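Local coordinates for protein D-aminopeptidase (PDB 5TZB) that probably removes N-terminal residues, beta-amino acids among them, from short peptides as a beta-aminopeptidase of the Ntn-hydrolase class and peptidase family S58, at residues C[109-114]-C[144-149]; C[113-118]-C[159-164]; C[306-311]-C[324-329]. One frame throughout, in Å; residues are numbered along the deposited sequence.

Interaction 1 of 3, residues C[109-114]-C[144-149]; sequences TPIAYT and VVMETY
Ala112 and Met146 set the pattern of backbone bonding between two parallel strands, 111-114 and 144-148, whose axes approach to 4.7 Å at an angle of 22°. Met146 N donates to Ala112 O at 2.9 Å, and on either side of it Ala112 N reaches Val144 O and Thr114 N reaches Met146 O, both at 3.0 Å. A longer bond, Thr148 N to Thr114 O at 3.3 Å, continues the series. Several of these carbonyls also receive a CA-H from the facing strand, as when Val145 CA approaches Ala112 O.

Before the strand starts, the Thr109 hydroxyl donates to Pro110 O and weakly accepts Val144 N.

The apolar contacts divide between the two faces of the sheet. On one, Met146 turns at its last torsion (chi3 -77°), which brings CE to the edge of the Tyr113 ring, 3.5 Å from CE1 and close to the ring plane; the same methyl lies 3.8 Å from Ile111 CG2. Leu302 of strand 298-305 packs against this face. On the other face the Thr114 and Val145 side chains cross at a slant, CG2 to CG1 at 4.1 Å, and both touch Val122 of helix 119-129, while the Thr114 hydroxyl bonds Gly66 O.

Every touching residue is buried, and in chain order strand 111-115, helix 119-129 and strand 144-148 form a beta-alpha-beta unit. The chemistry implies a division of labour: main-chain bonds fix the register, and apolar side chains seat the pair between the helix and strand 298-305 of the other sheet.

Interaction 2 of 3, residues C[113-118]-C[159-164]; sequences YTNTHS and QHVSAA
A single water joins a serine side chain to a main-chain carbonyl across this contact: it donates to Ser118 OG and to Val161 O, each at 2.8 Å. Beside this bridge Val161 packs into the turn Asn115-Ser118, between strand 111-115 and helix 119-129. Its CB and CG2 both lie 3.6 Å from Ser118 OG, and CG2 also comes within 3.7 Å of Asn115 ND2. The valine places CG1 anti to its backbone N (chi1 178°), which leaves CG2 as the branch that meets the turn; Val122 of helix 119-129 also touches Val161.

The direct hydrogen bond runs from Gln159 NE2 to His117 O at 3.0 Å, with 158° at the hydrogen. The donor lies in the carbonyl plane, and the carbonyl oxygen is only 13° out of the Gln159 amide plane. The same NE2 also donates to Asp124 O of the second subunit, and His117 NE2 bonds Cys141 N of that subunit; the contact therefore abuts a subunit interface.

The turn has its own internal bonds. Asn115 OD1 accepts His117 N at 3.0 Å, and Ser118 N reaches Asn115 O at 3.1 Å. Asn115 ND2 reaches Ser118 OG weakly and also bonds Thr65 OG1 of strand 63-71.

This is an Asx turn superposed on a type I beta turn, in the connection between strand 111-115 and helix 119-129. Facing it is the loop that leads through Ser162, the N-cap residue, into helix 163-172.

Interaction 3 of 3, residues C[306-311]-C[324-329]; sequences TGNDGL and TGVKMV
Asn308 OD1 accepts Lys327 N in a bond of 2.7 Å, straight at the hydrogen (179°). The other end of the same amide completes a pair: Asn308 ND2 donates to Lys327 O at 2.9 Å. Here the acceptor lies only 7° out of the Asn308 amide plane, and the hydrogen approaches on a lone pair of the main-chain oxygen of Lys327. With both its polar atoms engaged by one residue, the asparagine amide is fixed against rotation and imitates the backbone of a neighbouring strand. Arg73 donates to Asn308 O and to Thr306 O, holding the loop's main chain as well.

Asn308 OD1 also lies 3.4 Å from Val326 CA. The apolar part of the contact is a meeting of Leu311 and Val326 at about a right angle, CD2 to CG1 at 3.8 Å. Val326 holds CG1 beside its own backbone N (chi1 -65°), the branch that turns to the leucine. Phe83 of strand 82-88 touches Asn308, Leu311 and Val326, closing the cluster.

Val326 also meets Val326 of the third subunit, whose strand pairs antiparallel with 324-329. The arrangement is thus a loop pinned by one side-chain amide to the main chain of a strand that carries a beta sheet across a subunit interface.

From the N terminus, interactions 1 and 2 both start from strand 111-115. Interaction 1 closes first, after helix 119-129, when the chain returns as strand 144-148; interaction 2 closes later, on the approach to helix 163-172. The 144-149 half of interaction 1 therefore falls inside the longer loop of interaction 2. Their centres are 10 Å apart, and they touch where Glu147 OE1 meets Thr116 OG1 at 2.5 Å, probably a hydrogen bond. Interaction 3 opens only after both have closed and spans the short connection from strand 298-305 to strand 323-329. It lies about 25 Å from interaction 1, centre to centre, at the border with the third subunit.

Interaction 1 of 3, residues C[109-114]-C[144-149]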
loop_
_atom_site.group_PDB
_atom_site.type_symbol
_atom_site.label_atom_id
_atom_site.label_comp_id
_atom_site.label_asym_id
_atom_site.label_seq_id
_atom_site.Cartn_x
_atom_site.Cartn_y
_atom_site.Cartn_z
ATOM N N THR C 109 -11.407 19.643 3.383
ATOM C CA THR C 109 -11.790 20.127 4.704
ATOM C C THR C 109 -10.596 20.779 5.386
ATOM O O THR C 109 -9.478 20.666 4.898
ATOM C CB THR C 109 -12.280 18.993 5.628
ATOM O OG1 THR C 109 -11.209 18.049 5.817
ATOM C CG2 THR C 109 -13.506 18.293 5.040
ATOM N N PRO C 110 -10.826 21.435 6.532
ATOM C CA PRO C 110 -9.654 21.747 7.352
ATOM C C PRO C 110 -9.010 20.479 7.898
ATOM O O PRO C 110 -9.596 19.390 7.843
ATOM C CB PRO C 110 -10.219 22.566 8.515
ATOM C CG PRO C 110 -11.569 22.980 8.099
ATOM C CD PRO C 110 -12.069 22.012 7.084
ATOM N N ILE C 111 -7.810 20.656 8.424
ATOM C CA ILE C 111 -7.073 19.644 9.152
ATOM C C ILE C 111 -7.002 20.039 10.608
ATOM O O ILE C 111 -6.749 21.199 10.916
ATOM C CB ILE C 111 -5.636 19.499 8.624
ATOM C CG1 ILE C 111 -5.653 19.109 7.150
ATOM C CG2 ILE C 111 -4.841 18.480 9.448
ATOM C CD1 ILE C 111 -4.322 19.369 6.455
ATOM N N ALA C 112 -7.198 19.078 11.503
ATOM C CA ALA C 112 -7.114 19.366 12.921
ATOM C C ALA C 112 -6.207 18.355 13.635
ATOM O O ALA C 112 -6.121 17.186 13.248
ATOM C CB ALA C 112 -8.493 19.399 13.541
ATOM N N TYR C 113 -5.467 18.857 14.623
ATOM C CA TYR C 113 -4.684 18.045 15.546
ATOM C C TYR C 113 -5.321 18.082 16.930
ATOM O O TYR C 113 -5.697 19.159 17.388
ATOM C CB TYR C 113 -3.256 18.573 15.683
ATOM C CG TYR C 113 -2.367 18.569 14.464
ATOM C CD1 TYR C 113 -2.714 17.900 13.302
ATOM C CD2 TYR C 113 -1.148 19.238 14.498
ATOM C CE1 TYR C 113 -1.865 17.908 12.195
ATOM C CE2 TYR C 113 -0.300 19.248 13.411
ATOM C CZ TYR C 113 -0.659 18.588 12.269
ATOM O OH TYR C 113 0.204 18.610 11.198
ATOM N N THR C 114 -5.400 16.948 17.623
ATOM C CA THR C 114 -5.829 16.968 19.024
ATOM C C THR C 114 -5.259 15.744 19.764
ATOM O O THR C 114 -4.321 15.132 19.285
ATOM C CB THR C 114 -7.367 17.028 19.133
ATOM O OG1 THR C 114 -7.756 17.257 20.493
ATOM C CG2 THR C 114 -8.009 15.763 18.605
ATOM N N VAL C 144 -10.203 15.726 8.124
ATOM C CA VAL C 144 -8.971 15.063 8.519
ATOM C C VAL C 144 -8.596 15.486 9.930
ATOM O O VAL C 144 -8.324 16.658 10.186
ATOM C CB VAL C 144 -7.802 15.376 7.553
ATOM C CG1 VAL C 144 -6.486 14.753 8.076
ATOM C CG2 VAL C 144 -8.118 14.862 6.129
ATOM N N VAL C 145 -8.599 14.532 10.854
ATOM C CA VAL C 145 -8.213 14.811 12.225
ATOM C C VAL C 145 -7.136 13.810 12.595
ATOM O O VAL C 145 -7.268 12.616 12.303
ATOM C CB VAL C 145 -9.394 14.720 13.204
ATOM C CG1 VAL C 145 -8.942 15.063 14.626
ATOM C CG2 VAL C 145 -10.505 15.665 12.777
ATOM N N MET C 146 -6.040 14.308 13.170
ATOM C CA MET C 146 -4.935 13.457 13.583
ATOM C C MET C 146 -4.648 13.731 15.047
ATOM O O MET C 146 -5.182 14.688 15.606
ATOM C CB MET C 146 -3.717 13.700 12.696
ATOM C CG MET C 146 -3.961 13.266 11.245
ATOM S SD MET C 146 -2.579 13.593 10.141
ATOM C CE MET C 146 -2.776 15.358 9.903
ATOM N N GLU C 147 -3.820 12.897 15.678
ATOM C CA GLU C 147 -3.664 12.974 17.120
ATOM C C GLU C 147 -2.310 12.504 17.626
ATOM O O GLU C 147 -1.602 11.771 16.936
ATOM C CB GLU C 147 -4.755 12.144 17.812
ATOM C CG GLU C 147 -4.785 10.665 17.419
ATOM C CD GLU C 147 -3.698 9.816 18.106
ATOM O OE1 GLU C 147 -3.216 10.192 19.201
ATOM O OE2 GLU C 147 -3.336 8.762 17.540
ATOM N N THR C 148 -1.968 12.931 18.837
ATOM C CA THR C 148 -0.926 12.280 19.628
ATOM C C THR C 148 -1.449 12.147 21.077
ATOM O O THR C 148 -2.473 12.736 21.435
ATOM C CB THR C 148 0.411 13.055 19.569
ATOM O OG1 THR C 148 0.198 14.393 20.020
ATOM C CG2 THR C 148 0.954 13.101 18.122
ATOM N N TYR C 149 -0.753 11.376 21.904
ATOM C CA TYR C 149 -1.262 10.973 23.220
ATOM C C TYR C 149 -0.684 11.798 24.389
ATOM O O TYR C 149 0.496 11.665 24.720
ATOM C CB TYR C 149 -0.971 9.478 23.403
ATOM C CG TYR C 149 -1.294 8.897 24.755
ATOM C CD1 TYR C 149 -2.585 8.506 25.084
ATOM C CD2 TYR C 149 -0.287 8.705 25.701
ATOM C CE1 TYR C 149 -2.875 7.959 26.343
ATOM C CE2 TYR C 149 -0.562 8.161 26.951
ATOM C CZ TYR C 149 -1.857 7.786 27.266
ATOM O OH TYR C 149 -2.118 7.251 28.513
#

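Interaction 2 of 3, residues C[113-118]-C[159-164]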
loop_
_atom_site.group_PDB
_atom_site.type_symbol
_atom_site.label_atom_id
_atom_site.label_comp_id
_atom_site.label_asym_id
_atom_site.label_seq_id
_atom_site.Cartn_x
_atom_site.Cartn_y
_atom_site.Cartn_z
ATOM N N TYR C 113 -5.467 18.857 14.623
ATOM C CA TYR C 113 -4.684 18.045 15.546
ATOM C C TYR C 113 -5.321 18.082 16.930
ATOM O O TYR C 113 -5.697 19.159 17.388
ATOM C CB TYR C 113 -3.256 18.573 15.683
ATOM C CG TYR C 113 -2.367 18.569 14.464
ATOM C CD1 TYR C 113 -2.714 17.900 13.302
ATOM C CD2 TYR C 113 -1.148 19.238 14.498
ATOM C CE1 TYR C 113 -1.865 17.908 12.195
ATOM C CE2 TYR C 113 -0.300 19.248 13.411
ATOM C CZ TYR C 113 -0.659 18.588 12.269
ATOM O OH TYR C 113 0.204 18.610 11.198
ATOM N N THR C 114 -5.400 16.948 17.623
ATOM C CA THR C 114 -5.829 16.968 19.024
ATOM C C THR C 114 -5.259 15.744 19.764
ATOM O O THR C 114 -4.321 15.132 19.285
ATOM C CB THR C 114 -7.367 17.028 19.133
ATOM O OG1 THR C 114 -7.756 17.257 20.493
ATOM C CG2 THR C 114 -8.009 15.763 18.605
ATOM N N ASN C 115 -5.799 15.394 20.931
ATOM C CA ASN C 115 -5.344 14.195 21.639
ATOM C C ASN C 115 -6.120 12.951 21.192
ATOM O O ASN C 115 -7.170 13.079 20.566
ATOM C CB ASN C 115 -5.475 14.370 23.151
ATOM C CG ASN C 115 -6.922 14.412 23.605
ATOM O OD1 ASN C 115 -7.581 13.374 23.707
ATOM N ND2 ASN C 115 -7.419 15.606 23.902
ATOM N N THR C 116 -5.608 11.766 21.536
ATOM C CA THR C 116 -6.140 10.495 21.032
ATOM C C THR C 116 -7.620 10.246 21.335
ATOM O O THR C 116 -8.325 9.643 20.526
ATOM C CB THR C 116 -5.337 9.290 21.579
ATOM O OG1 THR C 116 -3.928 9.588 21.547
ATOM C CG2 THR C 116 -5.625 8.043 20.743
ATOM N N HIS C 117 -8.088 10.681 22.497
ATOM C CA HIS C 117 -9.452 10.375 22.892
ATOM C C HIS C 117 -10.459 11.466 22.514
ATOM O O HIS C 117 -11.639 11.363 22.826
ATOM C CB HIS C 117 -9.493 10.086 24.394
ATOM C CG HIS C 117 -8.832 8.791 24.757
ATOM N ND1 HIS C 117 -8.693 8.350 26.055
ATOM C CD2 HIS C 117 -8.292 7.826 23.973
ATOM C CE1 HIS C 117 -8.078 7.181 26.060
ATOM N NE2 HIS C 117 -7.827 6.837 24.806
ATOM N N SER C 118 -9.997 12.484 21.805
ATOM C CA SER C 118 -10.868 13.575 21.399
ATOM C C SER C 118 -11.080 13.656 19.880
ATOM O O SER C 118 -11.760 14.566 19.394
ATOM C CB SER C 118 -10.297 14.908 21.910
ATOM O OG SER C 118 -10.226 14.931 23.323
ATOM N N GLN C 159 -11.873 13.348 28.264
ATOM C CA GLN C 159 -12.420 13.818 26.981
ATOM C C GLN C 159 -12.912 15.256 27.101
ATOM O O GLN C 159 -14.105 15.538 26.952
ATOM C CB GLN C 159 -13.533 12.868 26.485
ATOM C CG GLN C 159 -12.989 11.486 26.043
ATOM C CD GLN C 159 -14.058 10.524 25.508
ATOM O OE1 GLN C 159 -15.068 10.270 26.162
ATOM N NE2 GLN C 159 -13.822 9.971 24.324
ATOM N N HIS C 160 -11.980 16.171 27.357
ATOM C CA HIS C 160 -12.347 17.545 27.709
ATOM C C HIS C 160 -12.431 18.495 26.511
ATOM O O HIS C 160 -12.772 19.666 26.675
ATOM C CB HIS C 160 -11.355 18.115 28.724
ATOM C CG HIS C 160 -11.339 17.381 30.026
ATOM N ND1 HIS C 160 -12.266 17.604 31.020
ATOM C CD2 HIS C 160 -10.478 16.457 30.514
ATOM C CE1 HIS C 160 -11.995 16.828 32.053
ATOM N NE2 HIS C 160 -10.914 16.122 31.772
ATOM N N VAL C 161 -12.125 18.003 25.313
ATOM C CA VAL C 161 -12.199 18.836 24.112
ATOM C C VAL C 161 -13.599 18.790 23.527
ATOM O O VAL C 161 -14.178 17.713 23.384
ATOM C CB VAL C 161 -11.175 18.389 23.032
ATOM C CG1 VAL C 161 -11.298 19.242 21.750
ATOM C CG2 VAL C 161 -9.765 18.452 23.592
ATOM N N SER C 162 -14.137 19.958 23.180
ATOM C CA SER C 162 -15.512 20.059 22.698
ATOM C C SER C 162 -15.617 20.827 21.383
ATOM O O SER C 162 -14.635 21.396 20.903
ATOM C CB SER C 162 -16.380 20.749 23.746
ATOM O OG SER C 162 -16.035 22.121 23.819
ATOM N N ALA C 163 -16.815 20.835 20.802
ATOM C CA ALA C 163 -17.051 21.566 19.561
ATOM C C ALA C 163 -16.742 23.049 19.726
ATOM O O ALA C 163 -16.267 23.697 18.793
ATOM C CB ALA C 163 -18.485 21.373 19.091
ATOM N N ALA C 164 -17.014 23.584 20.913
ATOM C CA ALA C 164 -16.766 24.997 21.175
ATOM C C ALA C 164 -15.271 25.298 21.055
ATOM O O ALA C 164 -14.881 26.357 20.569
ATOM C CB ALA C 164 -17.301 25.396 22.560
HETATM O O HOH W 1 -12.915 15.286 23.903
#

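Interaction 3 of 3, residues C[306-311]-C[324-329]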
loop_
_atom_site.group_PDB
_atom_site.type_symbol
_atom_site.label_atom_id
_atom_site.label_comp_id
_atom_site.label_asym_id
_atom_site.label_seq_id
_atom_site.Cartn_x
_atom_site.Cartn_y
_atom_site.Cartn_z
ATOM N N THR C 306 -1.216 23.401 -3.014
ATOM C CA THR C 306 -2.197 24.434 -3.366
ATOM C C THR C 306 -2.053 24.913 -4.808
ATOM O O THR C 306 -2.881 25.691 -5.284
ATOM C CB THR C 306 -2.099 25.648 -2.422
ATOM O OG1 THR C 306 -0.796 26.238 -2.539
ATOM C CG2 THR C 306 -2.321 25.230 -0.963
ATOM N N GLY C 307 -1.028 24.420 -5.509
ATOM C CA GLY C 307 -0.691 24.871 -6.853
ATOM C C GLY C 307 -1.782 24.714 -7.890
ATOM O O GLY C 307 -1.983 25.582 -8.742
ATOM N N ASN C 308 -2.488 23.593 -7.836
ATOM C CA ASN C 308 -3.677 23.420 -8.657
ATOM C C ASN C 308 -4.917 23.892 -7.906
ATOM O O ASN C 308 -5.153 23.477 -6.776
ATOM C CB ASN C 308 -3.811 21.955 -9.086
ATOM C CG ASN C 308 -2.774 21.560 -10.120
ATOM O OD1 ASN C 308 -2.832 21.991 -11.276
ATOM N ND2 ASN C 308 -1.799 20.774 -9.703
ATOM N N ASP C 309 -5.659 24.837 -8.477
ATOM C CA ASP C 309 -6.917 25.245 -7.851
ATOM C C ASP C 309 -8.030 25.136 -8.872
ATOM O O ASP C 309 -7.800 24.710 -9.999
ATOM C CB ASP C 309 -6.820 26.648 -7.228
ATOM C CG ASP C 309 -6.568 27.761 -8.251
ATOM O OD1 ASP C 309 -6.241 28.890 -7.809
ATOM O OD2 ASP C 309 -6.674 27.530 -9.474
ATOM N N GLY C 310 -9.240 25.510 -8.487
ATOM C CA GLY C 310 -10.361 25.345 -9.392
ATOM C C GLY C 310 -10.667 23.873 -9.600
ATOM O O GLY C 310 -11.254 23.492 -10.607
ATOM N N LEU C 311 -10.243 23.031 -8.654
ATOM C CA LEU C 311 -10.560 21.608 -8.720
ATOM C C LEU C 311 -12.038 21.476 -8.393
ATOM O O LEU C 311 -12.574 22.279 -7.627
ATOM C CB LEU C 311 -9.680 20.778 -7.757
ATOM C CG LEU C 311 -8.159 20.805 -7.975
ATOM C CD1 LEU C 311 -7.418 19.944 -6.948
ATOM C CD2 LEU C 311 -7.820 20.331 -9.390
ATOM N N THR C 324 -10.532 18.204 -16.437
ATOM C CA THR C 324 -10.003 19.428 -15.859
ATOM C C THR C 324 -8.524 19.568 -16.199
ATOM O O THR C 324 -7.763 18.592 -16.137
ATOM C CB THR C 324 -10.172 19.459 -14.320
ATOM O OG1 THR C 324 -11.569 19.367 -13.995
ATOM C CG2 THR C 324 -9.601 20.743 -13.727
ATOM N N GLY C 325 -8.109 20.767 -16.580
ATOM C CA GLY C 325 -6.705 20.990 -16.841
ATOM C C GLY C 325 -5.965 21.204 -15.534
ATOM O O GLY C 325 -6.304 22.097 -14.756
ATOM N N VAL C 326 -4.921 20.420 -15.304
ATOM C CA VAL C 326 -4.122 20.620 -14.105
ATOM C C VAL C 326 -2.659 20.618 -14.492
ATOM O O VAL C 326 -2.312 20.208 -15.591
ATOM C CB VAL C 326 -4.393 19.525 -13.034
ATOM C CG1 VAL C 326 -5.822 19.631 -12.529
ATOM C CG2 VAL C 326 -4.110 18.128 -13.603
ATOM N N LYS C 327 -1.811 21.086 -13.581
ATOM C CA LYS C 327 -0.373 21.121 -13.783
ATOM C C LYS C 327 0.347 20.121 -12.899
ATOM O O LYS C 327 -0.087 19.846 -11.785
ATOM C CB LYS C 327 0.179 22.513 -13.502
ATOM C CG LYS C 327 -0.242 23.549 -14.505
ATOM C CD LYS C 327 0.406 24.869 -14.145
ATOM C CE LYS C 327 -0.078 25.972 -15.061
ATOM N NZ LYS C 327 0.532 27.265 -14.646
ATOM N N MET C 328 1.467 19.619 -13.393
ATOM C CA MET C 328 2.282 18.706 -12.622
ATOM C C MET C 328 3.730 19.183 -12.604
ATOM O O MET C 328 4.287 19.596 -13.629
ATOM C CB MET C 328 2.163 17.291 -13.183
ATOM C CG MET C 328 3.341 16.784 -13.976
ATOM S SD MET C 328 3.097 15.058 -14.488
ATOM C CE MET C 328 3.402 14.174 -12.972
ATOM N N VAL C 329 4.325 19.150 -11.426
ATOM C CA VAL C 329 5.740 19.453 -11.295
ATOM C C VAL C 329 6.460 18.323 -12.011
ATOM O O VAL C 329 6.135 17.157 -11.806
ATOM C CB VAL C 329 6.184 19.553 -9.796
ATOM C CG1 VAL C 329 7.716 19.629 -9.657
ATOM C CG2 VAL C 329 5.525 20.760 -9.110
#